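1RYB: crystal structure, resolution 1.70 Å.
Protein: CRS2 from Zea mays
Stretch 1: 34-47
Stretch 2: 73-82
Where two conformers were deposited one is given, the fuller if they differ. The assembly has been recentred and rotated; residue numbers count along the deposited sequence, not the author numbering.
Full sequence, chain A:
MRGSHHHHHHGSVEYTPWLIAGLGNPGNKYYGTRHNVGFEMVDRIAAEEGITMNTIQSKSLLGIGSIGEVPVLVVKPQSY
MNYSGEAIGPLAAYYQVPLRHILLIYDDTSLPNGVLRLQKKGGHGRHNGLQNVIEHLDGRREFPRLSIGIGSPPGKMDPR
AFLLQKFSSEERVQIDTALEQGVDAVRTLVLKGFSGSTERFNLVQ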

ATOM      1  N   ARG A  34       6.363   2.831 -11.022  1.00  9.77           N
ATOM      2  CA  ARG A  34       5.239   1.868 -10.844  1.00 12.34           C
ATOM      3  C   ARG A  34       5.281   1.153  -9.492  1.00  9.35           C
ATOM      4  O   ARG A  34       4.224   0.964  -8.824  1.00 11.70           O
ATOM      5  CB  ARG A  34       5.206   0.833 -11.955  1.00  8.49           C
ATOM      6  CG  ARG A  34       5.018   1.506 -13.335  1.00  7.37           C
ATOM      7  CD  ARG A  34       4.620   0.444 -14.397  1.00 16.85           C
ATOM      8  NE  ARG A  34       4.312   0.983 -15.751  1.00 17.81           N
ATOM      9  CZ  ARG A  34       5.264   1.322 -16.656  1.00 19.89           C
ATOM     10  NH1 ARG A  34       6.566   1.195 -16.364  1.00 16.52           N
ATOM     11  NH2 ARG A  34       4.873   1.845 -17.856  1.00 16.39           N
ATOM     12  N   HIS A  35       6.466   0.713  -9.122  1.00 10.27           N
ATOM     13  CA  HIS A  35       6.631   0.018  -7.836  1.00  9.54           C
ATOM     14  C   HIS A  35       6.373   0.938  -6.625  1.00  9.98           C
ATOM     15  O   HIS A  35       6.322   0.451  -5.499  1.00 16.77           O
ATOM     16  CB  HIS A  35       8.084  -0.510  -7.759  1.00 14.48           C
ATOM     17  CG  HIS A  35       8.309  -1.888  -7.132  1.00 11.54           C
ATOM     18  ND1 HIS A  35       7.352  -2.843  -7.111  1.00 12.26           N
ATOM     19  CD2 HIS A  35       9.430  -2.407  -6.590  1.00 15.45           C
ATOM     20  CE1 HIS A  35       7.861  -3.915  -6.546  1.00  8.43           C
ATOM     21  NE2 HIS A  35       9.117  -3.663  -6.193  1.00 15.77           N
ATOM     22  N   ASN A  36       6.213   2.236  -6.830  1.00  9.08           N
ATOM     23  CA  ASN A  36       5.885   3.163  -5.744  1.00  8.20           C
ATOM     24  C   ASN A  36       4.429   3.550  -5.694  1.00 15.61           C
ATOM     25  O   ASN A  36       4.059   4.429  -4.961  1.00 10.68           O
ATOM     26  CB  ASN A  36       6.680   4.468  -5.899  1.00 10.61           C
ATOM     27  CG  ASN A  36       7.993   4.379  -5.125  1.00 17.38           C
ATOM     28  OD1 ASN A  36       8.616   3.321  -4.991  1.00 11.96           O
ATOM     29  ND2 ASN A  36       8.377   5.458  -4.483  1.00 17.27           N
ATOM     30  N   VAL A  37       3.546   2.949  -6.523  1.00  9.21           N
ATOM     31  CA  VAL A  37       2.185   3.397  -6.519  1.00  8.44           C
ATOM     32  C   VAL A  37       1.521   3.244  -5.160  1.00 11.65           C
ATOM     33  O   VAL A  37       0.590   3.954  -4.885  1.00 10.64           O
ATOM     34  CB  VAL A  37       1.392   2.738  -7.680  1.00 10.92           C
ATOM     35  CG1 VAL A  37       1.152   1.237  -7.473  1.00 13.86           C
ATOM     36  CG2 VAL A  37       0.092   3.471  -8.062  1.00 11.09           C
ATOM     37  N   GLY A  38       1.939   2.276  -4.356  1.00  6.68           N
ATOM     38  CA  GLY A  38       1.379   2.212  -3.013  1.00  9.13           C
ATOM     39  C   GLY A  38       1.638   3.472  -2.213  1.00  8.44           C
ATOM     40  O   GLY A  38       0.825   3.912  -1.384  1.00 10.01           O
ATOM     41  N   PHE A  39       2.792   4.033  -2.407  1.00  9.74           N
ATOM     42  CA  PHE A  39       3.124   5.326  -1.773  1.00  9.89           C
ATOM     43  C   PHE A  39       2.121   6.421  -2.249  1.00 16.56           C
ATOM     44  O   PHE A  39       1.592   7.239  -1.479  1.00 11.26           O
ATOM     45  CB  PHE A  39       4.533   5.780  -2.226  1.00  7.14           C
ATOM     46  CG  PHE A  39       5.704   5.281  -1.355  1.00  9.22           C
ATOM     47  CD1 PHE A  39       5.554   4.260  -0.414  1.00 10.11           C
ATOM     48  CD2 PHE A  39       6.949   5.905  -1.476  1.00  9.18           C
ATOM     49  CE1 PHE A  39       6.657   3.877   0.356  1.00 12.56           C
ATOM     50  CE2 PHE A  39       8.063   5.543  -0.714  1.00 13.60           C
ATOM     51  CZ  PHE A  39       7.908   4.503   0.197  1.00 13.42           C
ATOM     52  N   GLU A  40       1.827   6.432  -3.573  1.00 13.84           N
ATOM     53  CA  GLU A  40       0.877   7.421  -4.079  1.00 11.15           C
ATOM     54  C   GLU A  40      -0.457   7.297  -3.412  1.00  7.99           C
ATOM     55  O   GLU A  40      -1.136   8.270  -3.115  1.00 11.58           O
ATOM     56  CB  GLU A  40       0.691   7.252  -5.620  1.00  9.78           C
ATOM     57  CG  GLU A  40       2.013   7.595  -6.425  1.00 10.74           C
ATOM     58  CD  GLU A  40       1.708   7.668  -7.911  1.00 17.85           C
ATOM     59  OE1 GLU A  40       2.325   7.076  -8.751  1.00 18.91           O
ATOM     60  OE2 GLU A  40       0.592   8.260  -8.179  1.00 18.58           O
ATOM     61  N   MET A  41      -0.934   6.048  -3.251  1.00  8.97           N
ATOM     62  CA  MET A  41      -2.262   5.830  -2.635  1.00  9.88           C
ATOM     63  C   MET A  41      -2.290   6.324  -1.206  1.00  7.94           C
ATOM     64  O   MET A  41      -3.233   6.984  -0.793  1.00 11.43           O
ATOM     65  CB  MET A  41      -2.686   4.335  -2.669  1.00 10.12           C
ATOM     66  CG  MET A  41      -4.107   4.079  -2.172  1.00  9.21           C
ATOM     67  SD  MET A  41      -5.354   4.746  -3.291  1.00 12.01           S
ATOM     68  CE  MET A  41      -5.319   3.508  -4.629  1.00 18.99           C
ATOM     69  N   VAL A  42      -1.298   5.914  -0.416  1.00  8.05           N
ATOM     70  CA  VAL A  42      -1.257   6.406   0.945  1.00 12.31           C
ATOM     71  C   VAL A  42      -1.097   7.959   1.004  1.00  9.88           C
ATOM     72  O   VAL A  42      -1.661   8.611   1.875  1.00 10.41           O
ATOM     73  CB  VAL A  42      -0.321   5.632   1.909  1.00 16.95           C
ATOM     74  CG1 VAL A  42      -0.727   4.170   1.930  1.00 14.70           C
ATOM     75  CG2 VAL A  42       1.131   5.784   1.563  1.00 10.89           C
ATOM     76  N   ASP A  43      -0.369   8.535   0.096  1.00  9.38           N
ATOM     77  CA  ASP A  43      -0.276   9.985   0.093  1.00 14.92           C
ATOM     78  C   ASP A  43      -1.610  10.589  -0.108  1.00 14.71           C
ATOM     79  O   ASP A  43      -1.933  11.587   0.465  1.00 13.12           O
ATOM     80  CB  ASP A  43       0.644  10.528  -1.020  1.00 15.54           C
ATOM     81  CG  ASP A  43       2.124  10.351  -0.667  1.00 18.14           C
ATOM     82  OD1 ASP A  43       2.546  10.282   0.462  1.00 13.27           O
ATOM     83  OD2 ASP A  43       2.903  10.323  -1.729  1.00 23.32           O
ATOM     84  N   ARG A  44      -2.376   9.975  -0.953  1.00 13.95           N
ATOM     85  CA  ARG A  44      -3.700  10.470  -1.271  1.00 11.90           C
ATOM     86  C   ARG A  44      -4.632  10.256  -0.116  1.00 13.27           C
ATOM     87  O   ARG A  44      -5.444  11.109   0.218  1.00 15.79           O
ATOM     88  CB  ARG A  44      -4.194   9.832  -2.575  1.00 18.28           C
ATOM     89  CG  ARG A  44      -5.607  10.232  -2.921  1.00 33.86           C
ATOM     90  CD  ARG A  44      -5.791  11.729  -3.271  1.00 31.24           C
ATOM     91  NE  ARG A  44      -7.227  11.982  -3.537  1.00 32.77           N
ATOM     92  CZ  ARG A  44      -8.169  12.332  -2.636  1.00 23.08           C
ATOM     93  NH1 ARG A  44      -7.916  12.611  -1.353  1.00 26.90           N
ATOM     94  NH2 ARG A  44      -9.419  12.439  -3.057  1.00 28.51           N
ATOM     95  N   ILE A  45      -4.521   9.119   0.564  1.00 10.56           N
ATOM     96  CA  ILE A  45      -5.376   8.902   1.740  1.00  9.61           C
ATOM     97  C   ILE A  45      -5.021   9.919   2.824  1.00 13.73           C
ATOM     98  O   ILE A  45      -5.906  10.562   3.454  1.00 11.61           O
ATOM     99  CB  ILE A  45      -5.229   7.470   2.263  1.00 14.51           C
ATOM    100  CG1 ILE A  45      -5.864   6.531   1.208  1.00  9.35           C
ATOM    101  CG2 ILE A  45      -5.864   7.272   3.661  1.00 12.74           C
ATOM    102  CD1 ILE A  45      -5.400   5.092   1.402  1.00  9.36           C
ATOM    103  N   ALA A  46      -3.757  10.098   3.024  1.00  9.63           N
ATOM    104  CA  ALA A  46      -3.301  11.029   4.041  1.00 11.88           C
ATOM    105  C   ALA A  46      -3.803  12.405   3.760  1.00 12.63           C
ATOM    106  O   ALA A  46      -4.309  13.120   4.628  1.00 14.13           O
ATOM    107  CB  ALA A  46      -1.784  11.042   4.124  1.00 11.36           C
ATOM    108  N   ALA A  47      -3.708  12.798   2.536  1.00 13.43           N
ATOM    109  CA  ALA A  47      -4.244  14.077   2.197  1.00 17.76           C
ATOM    110  C   ALA A  47      -5.753  14.172   2.498  1.00 25.10           C
ATOM    111  O   ALA A  47      -6.219  15.142   3.048  1.00 21.20           O
ATOM    112  CB  ALA A  47      -3.951  14.495   0.743  1.00 13.79           C
ATOM    113  N   LEU A  73      -2.800   4.867  11.557  1.00 12.15           N
ATOM    114  CA  LEU A  73      -1.508   5.430  11.193  1.00 12.10           C
ATOM    115  C   LEU A  73      -1.301   5.182   9.719  1.00 11.73           C
ATOM    116  O   LEU A  73      -1.782   4.191   9.217  1.00 17.04           O
ATOM    117  CB  LEU A  73      -0.341   5.032  12.071  1.00 18.72           C
ATOM    118  CG  LEU A  73      -0.076   3.580  12.249  1.00 27.24           C
ATOM    119  CD1 LEU A  73       1.422   3.442  12.488  1.00 41.28           C
ATOM    120  CD2 LEU A  73      -0.759   3.054  13.506  1.00 26.04           C
ATOM    121  N   VAL A  74      -0.766   6.144   9.007  1.00 10.04           N
ATOM    122  CA  VAL A  74      -0.496   5.996   7.582  1.00  9.91           C
ATOM    123  C   VAL A  74       0.982   5.941   7.425  1.00 15.05           C
ATOM    124  O   VAL A  74       1.627   6.761   7.948  1.00 11.72           O
ATOM    125  CB  VAL A  74      -1.166   7.061   6.672  1.00 10.44           C
ATOM    126  CG1 VAL A  74      -2.685   6.922   6.697  0.50 16.23           C
ATOM    127  CG2 VAL A  74      -0.758   8.430   7.065  0.50  8.56           C
ATOM    128  N   VAL A  75       1.517   4.941   6.734  1.00  7.36           N
ATOM    129  CA  VAL A  75       2.954   4.699   6.752  1.00  8.52           C
ATOM    130  C   VAL A  75       3.557   4.441   5.361  1.00  9.95           C
ATOM    131  O   VAL A  75       2.953   3.744   4.572  1.00  9.77           O
ATOM    132  CB  VAL A  75       3.129   3.369   7.519  1.00  9.33           C
ATOM    133  CG1 VAL A  75       4.581   2.894   7.558  1.00 11.75           C
ATOM    134  CG2 VAL A  75       2.538   3.397   8.898  1.00  9.76           C
ATOM    135  N   LYS A  76       4.744   4.996   5.125  1.00  8.31           N
ATOM    136  CA  LYS A  76       5.571   4.775   3.927  1.00  6.43           C
ATOM    137  C   LYS A  76       6.922   4.336   4.452  1.00 11.20           C
ATOM    138  O   LYS A  76       7.728   5.160   4.962  1.00 10.21           O
ATOM    139  CB  LYS A  76       5.761   6.045   3.085  1.00  6.79           C
ATOM    140  CG  LYS A  76       4.395   6.482   2.467  1.00 12.27           C
ATOM    141  CD  LYS A  76       4.554   7.488   1.307  1.00 10.92           C
ATOM    142  CE  LYS A  76       5.036   8.828   1.814  1.00 15.25           C
ATOM    143  NZ  LYS A  76       5.151   9.890   0.772  1.00 18.49           N
ATOM    144  N   PRO A  77       7.195   3.049   4.411  1.00 10.74           N
ATOM    145  CA  PRO A  77       8.490   2.585   4.848  1.00  7.62           C
ATOM    146  C   PRO A  77       9.561   3.166   3.926  1.00  7.90           C
ATOM    147  O   PRO A  77       9.379   3.326   2.700  1.00 11.06           O
ATOM    148  CB  PRO A  77       8.471   1.057   4.634  1.00 11.27           C
ATOM    149  CG  PRO A  77       6.982   0.695   4.571  1.00 11.91           C
ATOM    150  CD  PRO A  77       6.333   1.951   4.008  1.00 11.20           C
ATOM    151  N   GLN A  78      10.645   3.565   4.546  1.00 11.68           N
ATOM    152  CA  GLN A  78      11.779   4.108   3.846  1.00 12.92           C
ATOM    153  C   GLN A  78      12.978   3.148   3.970  1.00 19.62           C
ATOM    154  O   GLN A  78      14.101   3.577   4.176  1.00 20.26           O
ATOM    155  CB  GLN A  78      12.176   5.489   4.421  1.00 13.39           C
ATOM    156  CG  GLN A  78      10.943   6.420   4.491  1.00 12.81           C
ATOM    157  CD  GLN A  78      10.415   6.806   3.130  1.00 13.71           C
ATOM    158  OE1 GLN A  78       9.168   6.773   2.889  1.00 14.42           O
ATOM    159  NE2 GLN A  78      11.333   7.235   2.262  1.00  9.05           N
ATOM    160  N   SER A  79      12.693   1.869   3.852  1.00 10.92           N
ATOM    161  CA  SER A  79      13.689   0.826   4.058  1.00 15.70           C
ATOM    162  C   SER A  79      14.207   0.186   2.759  1.00 14.92           C
ATOM    163  O   SER A  79      15.079  -0.664   2.759  1.00 14.31           O
ATOM    164  CB  SER A  79      12.885  -0.237   4.783  1.00 15.70           C
ATOM    165  OG  SER A  79      11.683  -0.520   4.035  1.00 15.43           O
ATOM    166  N   TYR A  80      13.606   0.583   1.660  1.00 11.23           N
ATOM    167  CA  TYR A  80      13.651  -0.086   0.352  1.00 15.75           C
ATOM    168  C   TYR A  80      12.610  -1.167   0.375  1.00 13.76           C
ATOM    169  O   TYR A  80      12.318  -1.754   1.460  1.00 10.78           O
ATOM    170  CB  TYR A  80      15.015  -0.682  -0.060  1.00 16.89           C
ATOM    171  CG  TYR A  80      15.970   0.436  -0.398  1.00 15.28           C
ATOM    172  CD1 TYR A  80      16.861   0.902   0.560  1.00 22.60           C
ATOM    173  CD2 TYR A  80      15.979   1.019  -1.664  1.00 14.28           C
ATOM    174  CE1 TYR A  80      17.790   1.893   0.217  1.00 16.09           C
ATOM    175  CE2 TYR A  80      16.845   2.056  -2.003  1.00 19.75           C
ATOM    176  CZ  TYR A  80      17.720   2.521  -1.031  1.00 19.33           C
ATOM    177  OH  TYR A  80      18.600   3.528  -1.391  1.00 29.83           O
ATOM    178  N   MET A  81      12.065  -1.432  -0.800  1.00 11.41           N
ATOM    179  CA  MET A  81      10.943  -2.399  -0.959  1.00 16.83           C
ATOM    180  C   MET A  81      11.150  -3.781  -0.279  1.00 13.16           C
ATOM    181  O   MET A  81      10.304  -4.298   0.412  1.00 12.45           O
ATOM    182  CB  MET A  81      10.689  -2.599  -2.458  1.00 12.87           C
ATOM    183  CG  MET A  81       9.482  -3.456  -2.741  1.00 12.20           C
ATOM    184  SD  MET A  81       7.972  -2.737  -2.088  1.00 12.80           S
ATOM    185  CE  MET A  81       7.520  -1.661  -3.484  1.00 14.81           C
ATOM    186  N   ASN A  82      12.367  -4.294  -0.402  1.00 19.20           N
ATOM    187  CA  ASN A  82      12.703  -5.598   0.062  1.00 14.44           C
ATOM    188  C   ASN A  82      12.715  -5.671   1.537  1.00 20.42           C
ATOM    189  O   ASN A  82      12.753  -6.787   2.085  1.00 21.19           O
ATOM    190  CB  ASN A  82      14.141  -5.998  -0.418  1.00 13.57           C
ATOM    191  CG  ASN A  82      14.152  -6.432  -1.864  1.00 26.33           C
ATOM    192  OD1 ASN A  82      13.103  -6.583  -2.469  1.00 21.42           O
ATOM    193  ND2 ASN A  82      15.367  -6.685  -2.402  1.00 28.96           N
TER
HETATM  194  O   HOH W   1       6.069   9.409  -1.938  1.00 25.96           O

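Residues 37-47 form a helix that lies across strand 73-77. The two run in nearly antiparallel directions, at 152°, and their axes approach to 8.7 Å. Phe39 is level with Lys76, and Val42 with Val74. Before the helix, His35 lies nearest Met81, beyond the end of the strand. The contact buries 508 Å² in all.

Lys76 is the centre of the contact. Its CB points toward the helix, and its aliphatic chain crosses one face of the Phe39 ring, with CD 3.9 Å from the ring centroid in a CH-pi contact. Val42 CG2 also packs against Lys76 CG, at 3.5 Å. The chain then carries its charge to the acid one helical turn after Phe39: Lys76 NZ donates to Asp43 OD1 at 2.7 Å, a hydrogen bond within a salt bridge. A water accepts from Lys76 NZ at 2.9 Å and donates a weak bond to Asp43 OD2 at 3.3 Å.

The edge of the Phe39 ring meets the backbone of Pro77, with CZ 3.1 Å from Pro77 O. Further along the helix the packing is apolar. Ala46 CB lies 4.1 Å from Val74 CG2, and Ile45 CG2 is 4.4 Å from Val74 CG1.

At the other end, the Met81 methyl CE sits almost directly over the His35 ring, 3.6 Å from its centroid, a CH-pi contact.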